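Local coordinates for phosphoribosylaminoimidazole carboxylase (Treponema denticola, PDB 5C5D), which catalyses the reversible carboxylation of 5-aminoimidazole ribonucleotide with CO2 to 4-carboxy-5-aminoimidazole ribonucleotide in purine biosynthesis, at the interface of chains A and B and the interface of chains A and C. Numbering follows the deposited sequence. Chains: chain A/B/C, phosphoribosylaminoimidazole carboxylase.

Contact 1 joins chain A to chain B, whereas contacts 2 and 3 both join chain A to chain C. The C-alpha centres of contacts 2 and 3 lie about 9 Å apart, and each is about 22 Å from that of contact 1. Contacts 2 and 3 share C:Ile150; the last turns of helix 133-155 of chain C, with C:Leu157 just past it in contact 2, pack against strand 31-36, the loop after it and the start of helix 43-54 of chain A. The A–B interface is two-fold symmetric, the A–C one not exactly so. Chain A offers residues 91-98 to chain B and residues 12-45 to chain C.

Contact 1: the interface of chains A and B. Residues chain A 91, 93-94, 98; chain B 100, 104.
The carboxylate oxygen OD2 of A:Asp98 accepts a hydrogen bond from NH2 of B:Arg104 at 2.9 Å, while its twin OD1 takes one from NE of B:Arg104 at 3.0 Å. This is a side-on salt bridge: both oxygens use their syn lone pairs, the bonds are nearly straight (168° and 170° at H), and carboxylate and guanidinium lie almost in one plane. A long, flat arginine suits this place, since pairing each oxygen with its own nitrogen fixes the rotation of both groups. Bends at chi2 and chi3 (chi3 -72°) turn B:Arg104 so that its NE edge faces the aspartate. The small A:Ser93 suits the guanidinium face, its hydroxyl OG 3.2 Å from CZ of B:Arg104, over the centre of the plane. A:Ser91 OG receives the backbone N–H of A:Ser93 and holds a water at 2.7 Å, whose other leg, 3.2 Å to NH2 of B:Arg104, is looser. Two flat rings suit the neighbouring spot, where CE1 of B:Tyr100 lies over the rim of one A:Phe94 face, 3.4 Å from CG of A:Phe94. The ring's CE2 also touches CD of B:Arg104. Charge pairing and ring packing probably help hold the subunits together in the deposited eight-chain assembly, repeated by the two-fold with chains exchanged.

Contact 2: the interface of chains A and C. Residues chain A 12, 15, 34-36; chain C 150, 153-154, 157.
The guanidinium of A:Arg35 and the carboxylate of C:Asp154 meet edge to edge, their planes only 17° apart, although the two side chains approach at a slant. NE of A:Arg35 donates to OD1 of C:Asp154 at 2.8 Å and NH2 of A:Arg35 to OD2 of C:Asp154, also at 2.8 Å, each oxygen offering its syn lone pair. OD1 has a second donor, the backbone N of A:Ile36 at 2.9 Å, coming from the anti side and somewhat out of the carboxylate plane. An aspartate suits this place because one short side chain binds both an arginine and a strand N–H; with CG anti to the backbone N (chi1 174°), the carboxylate swings toward the strand. Beside this polar grip, apolar side chains pack across the contact. C:Leu157 sends CD1 toward the carbonyl O of A:Ile34, at 3.4 Å, and CD2 to the methyl CE of A:Met15, at 3.6 Å; A:Met15 and C:Leu157 pass in opposite directions. A:Ile36 lays CD1 against CD2 of C:Leu157 and CB of C:Asp153, and CG2 against CG2 of C:Ile150; a beta-branched residue suits a strand facing a helix because its branches reach different residues. Farther off, a water bridges the backbone N of A:Ser12 and OD2 of C:Asp153, 2.6 Å from the latter. Here the end of helix 133-155 of chain C and C:Leu157 just past it meet strand 31-36, 3-10 helix 12-14 and the first residue of helix 15-27 of chain A.

Contact 3: the interface of chains A and C. Residues chain A 37-38, 41-42, 45; chain C 147, 150-151.
A:Thr42 and C:Ile150 form the apolar centre, with the methyl CG2 of A:Thr42 3.9 Å from CB of C:Ile150. That methyl also meets CA of C:Ala147 at 3.8 Å; alanine suits this turn of the helix because its short side chain permits a close approach by the loop. To one side, the A:His45 imidazole has CG1 of C:Ile151 over the rim of one face, 3.7 Å from CG of A:His45, as the two side chains pass in opposite directions. On the other side, CD1 of C:Ile150 reaches CE of A:Lys41 and CB of A:Asp38, each at 3.9 Å. At the polar rim, threonine serves two purposes: with chi1 at 63°, OG1 turns back to its own chain while CG2 faces the helix. OG1 of A:Thr42 accepts from the backbone N of A:Asp38 at 2.8 Å and donates to the carbonyl O of A:Asp38 on an in-plane lone pair. OD2 of the engineered A:Asp38, naturally serine, accepts from the backbone N of A:Lys41 at 2.7 Å through the anti lone pair, a bond belonging to this variant. A:Lys41 and A:Asp38 occupy substrate-binding positions, and the chain C helix packs against the loop that carries them, which may link subunit assembly to the shape of the active site.

Contact 1: the interface of chains A and B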
loop_
_atom_site.group_PDB
_atom_site.type_symbol
_atom_site.label_atom_id
_atom_site.label_comp_id
_atom_site.label_asym_id
_atom_site.label_seq_id
_atom_site.Cartn_x
_atom_site.Cartn_y
_atom_site.Cartn_z
ATOM N N SER A 91 -5.854 13.888 4.215
ATOM C CA SER A 91 -6.804 13.130 3.405
ATOM C C SER A 91 -6.615 11.659 3.630
ATOM O O SER A 91 -5.487 11.206 3.812
ATOM C CB SER A 91 -6.630 13.429 1.924
ATOM O OG SER A 91 -7.514 12.634 1.145
ATOM N N SER A 93 -8.016 9.613 1.263
ATOM C CA SER A 93 -8.177 9.092 -0.089
ATOM C C SER A 93 -6.980 8.222 -0.465
ATOM O O SER A 93 -5.831 8.624 -0.302
ATOM C CB SER A 93 -8.365 10.272 -1.061
ATOM O OG SER A 93 -8.306 9.872 -2.413
ATOM N N PHE A 94 -7.248 7.010 -0.939
ATOM C CA PHE A 94 -6.173 6.085 -1.306
ATOM C C PHE A 94 -5.137 5.926 -0.190
ATOM O O PHE A 94 -3.954 5.938 -0.439
ATOM C CB PHE A 94 -5.484 6.525 -2.597
ATOM C CG PHE A 94 -6.410 6.560 -3.797
ATOM C CD1 PHE A 94 -6.826 5.395 -4.400
ATOM C CD2 PHE A 94 -6.842 7.746 -4.326
ATOM C CE1 PHE A 94 -7.681 5.405 -5.488
ATOM C CE2 PHE A 94 -7.714 7.758 -5.426
ATOM C CZ PHE A 94 -8.105 6.588 -6.019
ATOM N N ASP A 98 -2.067 10.913 -1.513
ATOM C CA ASP A 98 -1.802 12.266 -1.980
ATOM C C ASP A 98 -0.462 12.786 -1.464
ATOM O O ASP A 98 0.123 13.677 -2.051
ATOM C CB ASP A 98 -2.905 13.207 -1.524
ATOM C CG ASP A 98 -4.222 13.026 -2.297
ATOM O OD1 ASP A 98 -4.209 12.671 -3.504
ATOM O OD2 ASP A 98 -5.300 13.249 -1.672
ATOM N N TYR B 100 -0.458 8.483 -8.387
ATOM C CA TYR B 100 -1.543 9.267 -7.759
ATOM C C TYR B 100 -1.440 10.748 -8.104
ATOM O O TYR B 100 -2.471 11.425 -8.176
ATOM C CB TYR B 100 -1.585 9.062 -6.250
ATOM C CG TYR B 100 -2.038 7.665 -5.975
ATOM C CD1 TYR B 100 -3.372 7.327 -6.169
ATOM C CD2 TYR B 100 -1.137 6.684 -5.635
ATOM C CE1 TYR B 100 -3.799 6.071 -5.969
ATOM C CE2 TYR B 100 -1.581 5.391 -5.430
ATOM C CZ TYR B 100 -2.923 5.121 -5.613
ATOM O OH TYR B 100 -3.389 3.826 -5.416
ATOM N N ARG B 104 -5.116 12.395 -9.270
ATOM C CA ARG B 104 -5.906 13.200 -8.342
ATOM C C ARG B 104 -5.968 14.682 -8.689
ATOM O O ARG B 104 -5.370 15.544 -8.044
ATOM C CB ARG B 104 -5.349 13.013 -6.939
ATOM C CG ARG B 104 -5.621 11.595 -6.428
ATOM C CD ARG B 104 -7.002 11.545 -5.814
ATOM N NE ARG B 104 -7.023 12.257 -4.527
ATOM C CZ ARG B 104 -8.101 12.674 -3.875
ATOM N NH1 ARG B 104 -9.314 12.547 -4.401
ATOM N NH2 ARG B 104 -7.977 13.249 -2.687
HETATM O O HOH W 1 -9.608 13.923 0.032
#

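Contact 2: the interface of chains A and C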
loop_
_atom_site.group_PDB
_atom_site.type_symbol
_atom_site.label_atom_id
_atom_site.label_comp_id
_atom_site.label_asym_id
_atom_site.label_seq_id
_atom_site.Cartn_x
_atom_site.Cartn_y
_atom_site.Cartn_z
ATOM N N SER A 12 -10.644 27.508 -1.217
ATOM C CA SER A 12 -11.231 28.022 0.008
ATOM C C SER A 12 -11.587 26.874 0.958
ATOM O O SER A 12 -11.759 27.072 2.159
ATOM C CB SER A 12 -12.468 28.859 -0.318
ATOM O OG SER A 12 -13.403 28.089 -1.037
ATOM N N MET A 15 -9.381 26.391 4.139
ATOM C CA MET A 15 -9.264 27.480 5.108
ATOM C C MET A 15 -9.050 27.026 6.541
ATOM O O MET A 15 -8.243 27.615 7.264
ATOM C CB MET A 15 -10.504 28.355 5.063
ATOM C CG MET A 15 -10.416 29.594 5.962
ATOM S SD MET A 15 -9.095 30.743 5.503
ATOM C CE MET A 15 -9.473 31.033 3.778
ATOM N N ILE A 34 -2.998 35.463 4.342
ATOM C CA ILE A 34 -3.681 34.272 3.905
ATOM C C ILE A 34 -4.310 34.575 2.574
ATOM O O ILE A 34 -5.050 35.550 2.439
ATOM C CB ILE A 34 -4.743 33.812 4.914
ATOM C CG1 ILE A 34 -4.062 33.450 6.236
ATOM C CG2 ILE A 34 -5.507 32.605 4.365
ATOM C CD1 ILE A 34 -4.993 32.895 7.284
ATOM N N ARG A 35 -3.990 33.741 1.592
ATOM C CA ARG A 35 -4.362 33.956 0.200
ATOM C C ARG A 35 -4.854 32.655 -0.420
ATOM O O ARG A 35 -4.475 31.567 0.033
ATOM C CB ARG A 35 -3.171 34.487 -0.586
ATOM C CG ARG A 35 -2.610 35.809 -0.037
ATOM C CD ARG A 35 -3.668 36.886 -0.021
ATOM N NE ARG A 35 -4.208 37.214 -1.341
ATOM C CZ ARG A 35 -3.711 38.153 -2.147
ATOM N NH1 ARG A 35 -2.647 38.869 -1.789
ATOM N NH2 ARG A 35 -4.284 38.386 -3.321
ATOM N N ILE A 36 -5.699 32.786 -1.449
ATOM C CA ILE A 36 -6.212 31.664 -2.212
ATOM C C ILE A 36 -5.798 31.775 -3.677
ATOM O O ILE A 36 -5.861 32.837 -4.278
ATOM C CB ILE A 36 -7.737 31.570 -2.140
ATOM C CG1 ILE A 36 -8.176 31.391 -0.690
ATOM C CG2 ILE A 36 -8.238 30.415 -3.000
ATOM C CD1 ILE A 36 -9.663 31.474 -0.497
ATOM N N ILE C 150 -12.251 31.087 -8.055
ATOM C CA ILE C 150 -11.104 31.028 -7.166
ATOM C C ILE C 150 -10.558 32.425 -6.884
ATOM O O ILE C 150 -10.333 32.775 -5.723
ATOM C CB ILE C 150 -10.013 30.110 -7.767
ATOM C CG1 ILE C 150 -10.553 28.684 -7.835
ATOM C CG2 ILE C 150 -8.738 30.173 -6.966
ATOM C CD1 ILE C 150 -9.724 27.762 -8.694
ATOM N N ASP C 153 -12.781 34.160 -4.594
ATOM C CA ASP C 153 -12.667 33.646 -3.237
ATOM C C ASP C 153 -11.516 34.329 -2.515
ATOM O O ASP C 153 -11.598 34.605 -1.321
ATOM C CB ASP C 153 -12.453 32.126 -3.229
ATOM C CG ASP C 153 -13.717 31.350 -3.567
ATOM O OD1 ASP C 153 -14.813 31.966 -3.600
ATOM O OD2 ASP C 153 -13.605 30.124 -3.798
ATOM N N ASP C 154 -10.455 34.627 -3.247
ATOM C CA ASP C 154 -9.297 35.268 -2.657
ATOM C C ASP C 154 -9.575 36.707 -2.255
ATOM O O ASP C 154 -9.178 37.154 -1.180
ATOM C CB ASP C 154 -8.138 35.238 -3.631
ATOM C CG ASP C 154 -6.950 36.012 -3.132
ATOM O OD1 ASP C 154 -6.293 35.554 -2.162
ATOM O OD2 ASP C 154 -6.691 37.103 -3.691
ATOM N N LEU C 157 -11.634 37.436 0.947
ATOM C CA LEU C 157 -11.047 37.110 2.248
ATOM C C LEU C 157 -11.095 38.292 3.205
ATOM O O LEU C 157 -11.401 39.405 2.798
ATOM C CB LEU C 157 -9.607 36.640 2.075
ATOM C CG LEU C 157 -9.501 35.288 1.373
ATOM C CD1 LEU C 157 -8.057 34.967 1.070
ATOM C CD2 LEU C 157 -10.125 34.187 2.213
HETATM O O HOH W 2 -11.608 28.398 -3.824
#

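Contact 3: the interface of chains A and C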
loop_
_atom_site.group_PDB
_atom_site.type_symbol
_atom_site.label_atom_id
_atom_site.label_comp_id
_atom_site.label_asym_id
_atom_site.label_seq_id
_atom_site.Cartn_x
_atom_site.Cartn_y
_atom_site.Cartn_z
ATOM N N GLY A 37 -5.377 30.656 -4.246
ATOM C CA GLY A 37 -4.939 30.628 -5.624
ATOM C C GLY A 37 -4.540 29.230 -6.045
ATOM O O GLY A 37 -3.832 28.560 -5.325
ATOM N N ASP A 38 -5.000 28.803 -7.214
ATOM C CA ASP A 38 -4.707 27.471 -7.745
ATOM C C ASP A 38 -3.613 27.466 -8.823
ATOM O O ASP A 38 -3.601 28.310 -9.711
ATOM C CB ASP A 38 -5.986 26.859 -8.317
ATOM C CG ASP A 38 -5.795 25.416 -8.774
ATOM O OD1 ASP A 38 -5.634 24.496 -7.923
ATOM O OD2 ASP A 38 -5.799 25.194 -9.996
ATOM N N LYS A 41 -5.465 26.282 -12.494
ATOM C CA LYS A 41 -6.574 27.080 -12.946
ATOM C C LYS A 41 -6.404 28.609 -12.906
ATOM O O LYS A 41 -7.008 29.306 -13.660
ATOM C CB LYS A 41 -7.818 26.682 -12.155
ATOM C CG LYS A 41 -8.234 25.251 -12.364
ATOM C CD LYS A 41 -9.592 24.936 -11.820
ATOM C CE LYS A 41 -9.518 24.274 -10.490
ATOM N NZ LYS A 41 -10.814 23.900 -9.941
ATOM N N THR A 42 -5.582 29.110 -12.004
ATOM C CA THR A 42 -5.370 30.532 -11.851
ATOM C C THR A 42 -3.879 30.818 -11.715
ATOM O O THR A 42 -3.469 31.533 -10.807
ATOM C CB THR A 42 -6.105 31.101 -10.612
ATOM O OG1 THR A 42 -5.573 30.505 -9.422
ATOM C CG2 THR A 42 -7.587 30.824 -10.678
ATOM N N HIS A 45 -2.884 34.582 -11.751
ATOM C CA HIS A 45 -3.286 35.208 -10.493
ATOM C C HIS A 45 -2.263 34.894 -9.386
ATOM O O HIS A 45 -1.898 35.771 -8.583
ATOM C CB HIS A 45 -4.695 34.725 -10.131
ATOM C CG HIS A 45 -5.018 34.781 -8.674
ATOM N ND1 HIS A 45 -5.164 35.964 -7.982
ATOM C CD2 HIS A 45 -5.248 33.789 -7.776
ATOM C CE1 HIS A 45 -5.451 35.702 -6.719
ATOM N NE2 HIS A 45 -5.513 34.389 -6.568
ATOM N N ALA C 147 -12.031 29.489 -12.916
ATOM C CA ALA C 147 -10.895 30.283 -12.522
ATOM C C ALA C 147 -11.344 31.562 -11.819
ATOM O O ALA C 147 -10.749 31.986 -10.823
ATOM C CB ALA C 147 -10.051 30.584 -13.730
ATOM N N ILE C 150 -12.251 31.087 -8.055
ATOM C CA ILE C 150 -11.104 31.028 -7.166
ATOM C C ILE C 150 -10.558 32.425 -6.884
ATOM O O ILE C 150 -10.333 32.775 -5.723
ATOM C CB ILE C 150 -10.013 30.110 -7.767
ATOM C CG1 ILE C 150 -10.553 28.684 -7.835
ATOM C CG2 ILE C 150 -8.738 30.173 -6.966
ATOM C CD1 ILE C 150 -9.724 27.762 -8.694
ATOM N N ILE C 151 -10.376 33.231 -7.930
ATOM C CA ILE C 151 -9.826 34.584 -7.761
ATOM C C ILE C 151 -10.758 35.419 -6.913
ATOM O O ILE C 151 -10.318 36.246 -6.123
ATOM C CB ILE C 151 -9.586 35.271 -9.114
ATOM C CG1 ILE C 151 -8.524 34.486 -9.890
ATOM C CG2 ILE C 151 -9.157 36.712 -8.922
ATOM C CD1 ILE C 151 -8.210 35.004 -11.281
#